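Local coordinates for DNA replication protein DnaC (Aquifex aeolicus, PDB 3ECC) that acts as a helicase loader in the initiation of bacterial DNA replication and, like other P-loop NTPases, binds adenine nucleotide together with magnesium, at residues D10-H13 and S18-R21; L24-F29 and V56-A61. All blocks are in the same frame, centred on the assembly; numbering follows the deposited sequence.

Contact 1: D10-H13 and S18-R21. With ADP (adenosine-5'-diphosphate), chain B.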
loop_
_atom_site.group_PDB
_atom_site.type_symbol
_atom_site.label_atom_id
_atom_site.label_comp_id
_atom_site.label_asym_id
_atom_site.label_seq_id
_atom_site.Cartn_x
_atom_site.Cartn_y
_atom_site.Cartn_z
ATOM N N ASP A 10 4.222 4.289 17.707
ATOM C CA ASP A 10 4.555 4.302 19.125
ATOM C C ASP A 10 3.854 3.157 19.861
ATOM O O ASP A 10 4.480 2.409 20.614
ATOM C CB ASP A 10 4.154 5.642 19.725
ATOM C CG ASP A 10 4.965 5.991 20.936
ATOM O OD1 ASP A 10 4.803 5.304 21.971
ATOM O OD2 ASP A 10 5.763 6.958 20.854
ATOM N N THR A 11 2.550 3.033 19.627
ATOM C CA THR A 11 1.765 1.883 20.068
ATOM C C THR A 11 2.340 0.567 19.523
ATOM O O THR A 11 1.966 -0.527 19.970
ATOM C CB THR A 11 0.296 2.020 19.597
ATOM O OG1 THR A 11 -0.250 3.252 20.084
ATOM C CG2 THR A 11 -0.556 0.855 20.098
ATOM N N TYR A 12 3.251 0.680 18.556
ATOM C CA TYR A 12 3.846 -0.494 17.931
ATOM C C TYR A 12 5.026 -1.063 18.711
ATOM O O TYR A 12 6.064 -0.411 18.887
ATOM C CB TYR A 12 4.240 -0.227 16.477
ATOM C CG TYR A 12 4.332 -1.494 15.670
ATOM C CD1 TYR A 12 3.217 -2.004 15.021
ATOM C CD2 TYR A 12 5.524 -2.204 15.581
ATOM C CE1 TYR A 12 3.283 -3.182 14.296
ATOM C CE2 TYR A 12 5.603 -3.379 14.849
ATOM C CZ TYR A 12 4.482 -3.858 14.203
ATOM O OH TYR A 12 4.553 -5.029 13.482
ATOM N N HIS A 13 4.845 -2.290 19.181
ATOM C CA HIS A 13 5.913 -3.043 19.791
ATOM C C HIS A 13 6.126 -4.301 18.972
ATOM O O HIS A 13 5.355 -5.258 19.071
ATOM C CB HIS A 13 5.579 -3.370 21.246
ATOM C CG HIS A 13 5.347 -2.158 22.090
ATOM N ND1 HIS A 13 4.107 -1.569 22.221
ATOM C CD2 HIS A 13 6.204 -1.398 22.816
ATOM C CE1 HIS A 13 4.206 -0.510 23.008
ATOM N NE2 HIS A 13 5.468 -0.384 23.382
ATOM N N SER A 18 11.515 -9.502 12.109
ATOM C CA SER A 18 10.840 -8.930 10.930
ATOM C C SER A 18 10.155 -7.611 11.251
ATOM O O SER A 18 10.326 -6.623 10.533
ATOM C CB SER A 18 9.797 -9.904 10.363
ATOM O OG SER A 18 10.380 -10.843 9.485
ATOM N N GLN A 19 9.371 -7.606 12.329
ATOM C CA GLN A 19 8.596 -6.436 12.722
ATOM C C GLN A 19 9.489 -5.299 13.201
ATOM O O GLN A 19 9.130 -4.128 13.092
ATOM C CB GLN A 19 7.588 -6.812 13.810
ATOM C CG GLN A 19 6.380 -7.565 13.292
ATOM C CD GLN A 19 5.588 -8.245 14.397
ATOM O OE1 GLN A 19 5.235 -7.620 15.401
ATOM N NE2 GLN A 19 5.293 -9.534 14.208
ATOM N N ASN A 20 10.652 -5.655 13.739
ATOM C CA ASN A 20 11.604 -4.674 14.239
ATOM C C ASN A 20 12.342 -3.946 13.124
ATOM O O ASN A 20 12.547 -2.738 13.197
ATOM C CB ASN A 20 12.609 -5.325 15.195
ATOM C CG ASN A 20 13.583 -4.318 15.778
ATOM O OD1 ASN A 20 13.218 -3.507 16.636
ATOM N ND2 ASN A 20 14.820 -4.345 15.297
ATOM N N ARG A 21 12.743 -4.685 12.097
ATOM C CA ARG A 21 13.441 -4.084 10.965
ATOM C C ARG A 21 12.506 -3.198 10.152
ATOM O O ARG A 21 12.902 -2.132 9.678
ATOM C CB ARG A 21 14.069 -5.160 10.079
ATOM C CG ARG A 21 15.136 -5.975 10.777
ATOM C CD ARG A 21 16.042 -6.642 9.780
ATOM N NE ARG A 21 16.032 -8.093 9.964
ATOM C CZ ARG A 21 15.353 -8.942 9.192
ATOM N NH1 ARG A 21 14.631 -8.491 8.167
ATOM N NH2 ARG A 21 15.398 -10.245 9.446
HETATM P PB ADP B . -2.639 -7.522 8.512
HETATM O O1B ADP B . -2.982 -6.147 7.968
HETATM O O2B ADP B . -1.299 -8.044 8.067
HETATM O O3B ADP B . -3.754 -8.523 8.388
HETATM P PA ADP B . -3.342 -6.165 10.877
HETATM O O1A ADP B . -2.621 -4.847 10.741
HETATM O O2A ADP B . -4.783 -6.007 10.422
HETATM O O3A ADP B . -2.517 -7.314 10.089
HETATM O "O5'" ADP B . -3.262 -6.714 12.389
HETATM C "C5'" ADP B . -4.355 -7.348 13.045
HETATM C "C4'" ADP B . -4.585 -6.692 14.400
HETATM O "O4'" ADP B . -3.426 -6.873 15.213
HETATM C "C3'" ADP B . -4.788 -5.197 14.262
HETATM O "O3'" ADP B . -5.916 -4.830 15.041
HETATM C "C2'" ADP B . -3.509 -4.562 14.786
HETATM O "O2'" ADP B . -3.790 -3.397 15.538
HETATM C "C1'" ADP B . -2.920 -5.620 15.685
HETATM N N9 ADP B . -1.432 -5.638 15.687
HETATM C C8 ADP B . -0.625 -6.239 14.787
HETATM N N7 ADP B . 0.685 -6.079 15.120
HETATM C C5 ADP B . 0.729 -5.382 16.262
HETATM C C6 ADP B . 1.787 -4.861 17.170
HETATM N N6 ADP B . 3.105 -5.067 16.937
HETATM N N1 ADP B . 1.399 -4.180 18.257
HETATM C C2 ADP B . 0.097 -3.965 18.538
HETATM N N3 ADP B . -0.910 -4.408 17.761
HETATM C C4 ADP B . -0.664 -5.102 16.639
#
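Y12 and Q19 come together around the exocyclic amino group of an ADP, so the nucleotide is part of the contact rather than a guest beside it. ADP N6 sits over one face of the Y12 ring, 3.2 Å from CE1 and displaced toward the phenol end, while Q19 OE1 stands 3.7 Å from ADP N6. The amino group donates a hydrogen bond to the backbone carbonyl of H13, N6 to O at 3.1 Å with an N-H...O angle of 144°. It is thus tied to the main chain of the loop whose tyrosine lies against it.

Between the protein side chains, the phenol oxygen does the touching: Y12 OH lies against the aliphatic part of Q19, nearest CG at 3.1 Å, with CB and CD just beyond. The two side chains cross at about a right angle, and the amide plane is turned 72° from the ring. Y12 presents its ring this way because CG lies anti to the backbone N (chi1 -157°). Q19 OE1 accepts a hydrogen bond from the backbone N of K15, in the link that leads into the helix. The H53 ring also meets Y12. The N6 bond is consistent with reading the base through its 6-amino group, and loop and helix supply part of the adenine end of a P-loop NTPase nucleotide site.

Contact 2: L24-F29 and V56-A61; sequences LTIRVF and VATLKA
I26 of helix 17-31 packs its branched side chain onto T58 of helix 51-65, and the two CA atoms, 6.7 Å apart, are the nearest pair between these segments. The bond from CA to CB points at helix 51-65, and I26 CB is 4.3 Å from T58 OG1. Of the two branches, the methyl CG2 makes the main contact: it lies anti to the backbone N and is nearest T58 OG1, at 3.3 Å, with T58 CG2 at 3.8 Å and T58 CB at 4.0 Å. The longer branch runs on past the hydroxyl oxygen, since I26 CG1 is 4.0 Å from T58 OG1 and the terminal methyl CD1 is 3.9 Å from it. The isoleucine therefore lies along the hydroxyl side of the threonine, and the two side chains meet at a slant.

The hydroxyl has a partner despite its apolar neighbour: T58 OG1 is hydrogen-bonded within its own helix, to the carbonyl of L54 one turn earlier. Its position beside the backbone N (chi1 -50°) suits that bond and turns the T58 methyl toward F29. There the F29 ring, carried one turn beyond I26, comes within 4.3 Å of T58 CG2 through CD2. Strand 40-45 lies against these side chains: L41 touches I26, F29 and T58, and F43 touches I26. The arrangement is hydrophobic packing of two helices against one face of a parallel sheet, the layered alpha/beta architecture of P-loop NTPases, with helix 51-65 being the one that follows the Walker A loop.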
loop_
_atom_site.group_PDB
_atom_site.type_symbol
_atom_site.label_atom_id
_atom_site.label_comp_id
_atom_site.label_asym_id
_atom_site.label_seq_id
_atom_site.Cartn_x
_atom_site.Cartn_y
_atom_site.Cartn_z
ATOM N N LEU A 24 12.152 0.160 11.966
ATOM C CA LEU A 24 13.326 1.014 11.771
ATOM C C LEU A 24 13.387 1.546 10.337
ATOM O O LEU A 24 13.741 2.702 10.113
ATOM C CB LEU A 24 14.624 0.271 12.138
ATOM C CG LEU A 24 14.778 -0.184 13.605
ATOM C CD1 LEU A 24 15.965 -1.119 13.781
ATOM C CD2 LEU A 24 14.861 0.990 14.592
ATOM N N THR A 25 13.009 0.706 9.378
ATOM C CA THR A 25 12.955 1.121 7.982
ATOM C C THR A 25 11.845 2.148 7.726
ATOM O O THR A 25 11.989 3.016 6.864
ATOM C CB THR A 25 12.787 -0.076 7.032
ATOM O OG1 THR A 25 13.823 -1.033 7.279
ATOM C CG2 THR A 25 12.876 0.382 5.591
ATOM N N ILE A 26 10.751 2.060 8.482
ATOM C CA ILE A 26 9.659 3.029 8.355
ATOM C C ILE A 26 10.068 4.380 8.927
ATOM O O ILE A 26 9.848 5.419 8.298
ATOM C CB ILE A 26 8.364 2.557 9.061
ATOM C CG1 ILE A 26 7.804 1.305 8.391
ATOM C CG2 ILE A 26 7.320 3.671 9.069
ATOM C CD1 ILE A 26 6.835 0.534 9.263
ATOM N N ARG A 27 10.663 4.356 10.120
ATOM C CA ARG A 27 11.089 5.577 10.809
ATOM C C ARG A 27 12.104 6.384 9.983
ATOM O O ARG A 27 11.993 7.611 9.875
ATOM C CB ARG A 27 11.632 5.261 12.220
ATOM C CG ARG A 27 10.543 4.881 13.240
ATOM C CD ARG A 27 10.965 5.143 14.682
ATOM N NE ARG A 27 9.881 4.890 15.641
ATOM C CZ ARG A 27 8.933 5.771 15.974
ATOM N NH1 ARG A 27 8.911 6.982 15.427
ATOM N NH2 ARG A 27 7.995 5.434 16.851
ATOM N N VAL A 28 13.063 5.684 9.376
ATOM C CA VAL A 28 13.990 6.296 8.433
ATOM C C VAL A 28 13.226 6.892 7.256
ATOM O O VAL A 28 13.483 8.025 6.857
ATOM C CB VAL A 28 15.018 5.277 7.910
ATOM C CG1 VAL A 28 15.788 5.849 6.739
ATOM C CG2 VAL A 28 15.961 4.862 9.013
ATOM N N PHE A 29 12.276 6.121 6.720
ATOM C CA PHE A 29 11.461 6.536 5.567
ATOM C C PHE A 29 10.686 7.822 5.866
ATOM O O PHE A 29 10.838 8.822 5.161
ATOM C CB PHE A 29 10.497 5.399 5.152
ATOM C CG PHE A 29 9.586 5.758 4.001
ATOM C CD1 PHE A 29 9.982 5.539 2.686
ATOM C CD2 PHE A 29 8.341 6.324 4.235
ATOM C CE1 PHE A 29 9.152 5.884 1.626
ATOM C CE2 PHE A 29 7.502 6.669 3.176
ATOM C CZ PHE A 29 7.907 6.445 1.874
ATOM N N VAL A 56 -0.990 2.224 8.348
ATOM C CA VAL A 56 -1.742 3.338 8.923
ATOM C C VAL A 56 -0.817 4.175 9.806
ATOM O O VAL A 56 -0.876 5.415 9.796
ATOM C CB VAL A 56 -2.974 2.855 9.719
ATOM C CG1 VAL A 56 -3.687 4.034 10.368
ATOM C CG2 VAL A 56 -3.935 2.108 8.807
ATOM N N ALA A 57 0.060 3.488 10.543
ATOM C CA ALA A 57 1.098 4.142 11.342
ATOM C C ALA A 57 1.976 5.050 10.484
ATOM O O ALA A 57 2.193 6.218 10.828
ATOM C CB ALA A 57 1.952 3.101 12.061
ATOM N N THR A 58 2.462 4.517 9.363
ATOM C CA THR A 58 3.327 5.270 8.459
ATOM C C THR A 58 2.603 6.505 7.929
ATOM O O THR A 58 3.179 7.589 7.849
ATOM C CB THR A 58 3.811 4.401 7.280
ATOM O OG1 THR A 58 4.348 3.172 7.777
ATOM C CG2 THR A 58 4.884 5.119 6.492
ATOM N N LEU A 59 1.327 6.341 7.606
ATOM C CA LEU A 59 0.532 7.431 7.048
ATOM C C LEU A 59 0.392 8.583 8.047
ATOM O O LEU A 59 0.453 9.759 7.665
ATOM C CB LEU A 59 -0.841 6.914 6.609
ATOM C CG LEU A 59 -1.869 7.896 6.042
ATOM C CD1 LEU A 59 -1.340 8.584 4.804
ATOM C CD2 LEU A 59 -3.178 7.179 5.736
ATOM N N LYS A 60 0.214 8.227 9.323
ATOM C CA LYS A 60 0.079 9.198 10.411
ATOM C C LYS A 60 1.410 9.870 10.729
ATOM O O LYS A 60 1.470 11.090 10.910
ATOM C CB LYS A 60 -0.450 8.510 11.671
ATOM C CG LYS A 60 -1.946 8.594 11.869
ATOM C CD LYS A 60 -2.394 7.693 13.026
ATOM C CE LYS A 60 -1.712 8.059 14.358
ATOM N NZ LYS A 60 -2.167 9.373 14.937
ATOM N N ALA A 61 2.474 9.068 10.790
ATOM C CA ALA A 61 3.803 9.574 11.105
ATOM C C ALA A 61 4.245 10.631 10.098
ATOM O O ALA A 61 4.790 11.666 10.474
ATOM C CB ALA A 61 4.804 8.435 11.166
#

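Helix 17-31 joins the two contacts: its first turn carries Q19 into contact 1, and its later turns carry I26 and F29 into contact 2. The centres lie 10 Å apart on the same side of the chain's centre, and they touch where D10 N packs 4.0 Å from R27 NH2. Contact 1 lines the base end of the nucleotide site. Contact 2 lies farther along helix 17-31, the I26 side chain being about 7 Å from that of Y12 and about 10 Å from ADP. Helix 51-65 is a second link: H53 near its start meets the Y12 ring and binds ADP, while T58, its side chain about 13 Å from the magnesium ion, belongs to contact 2.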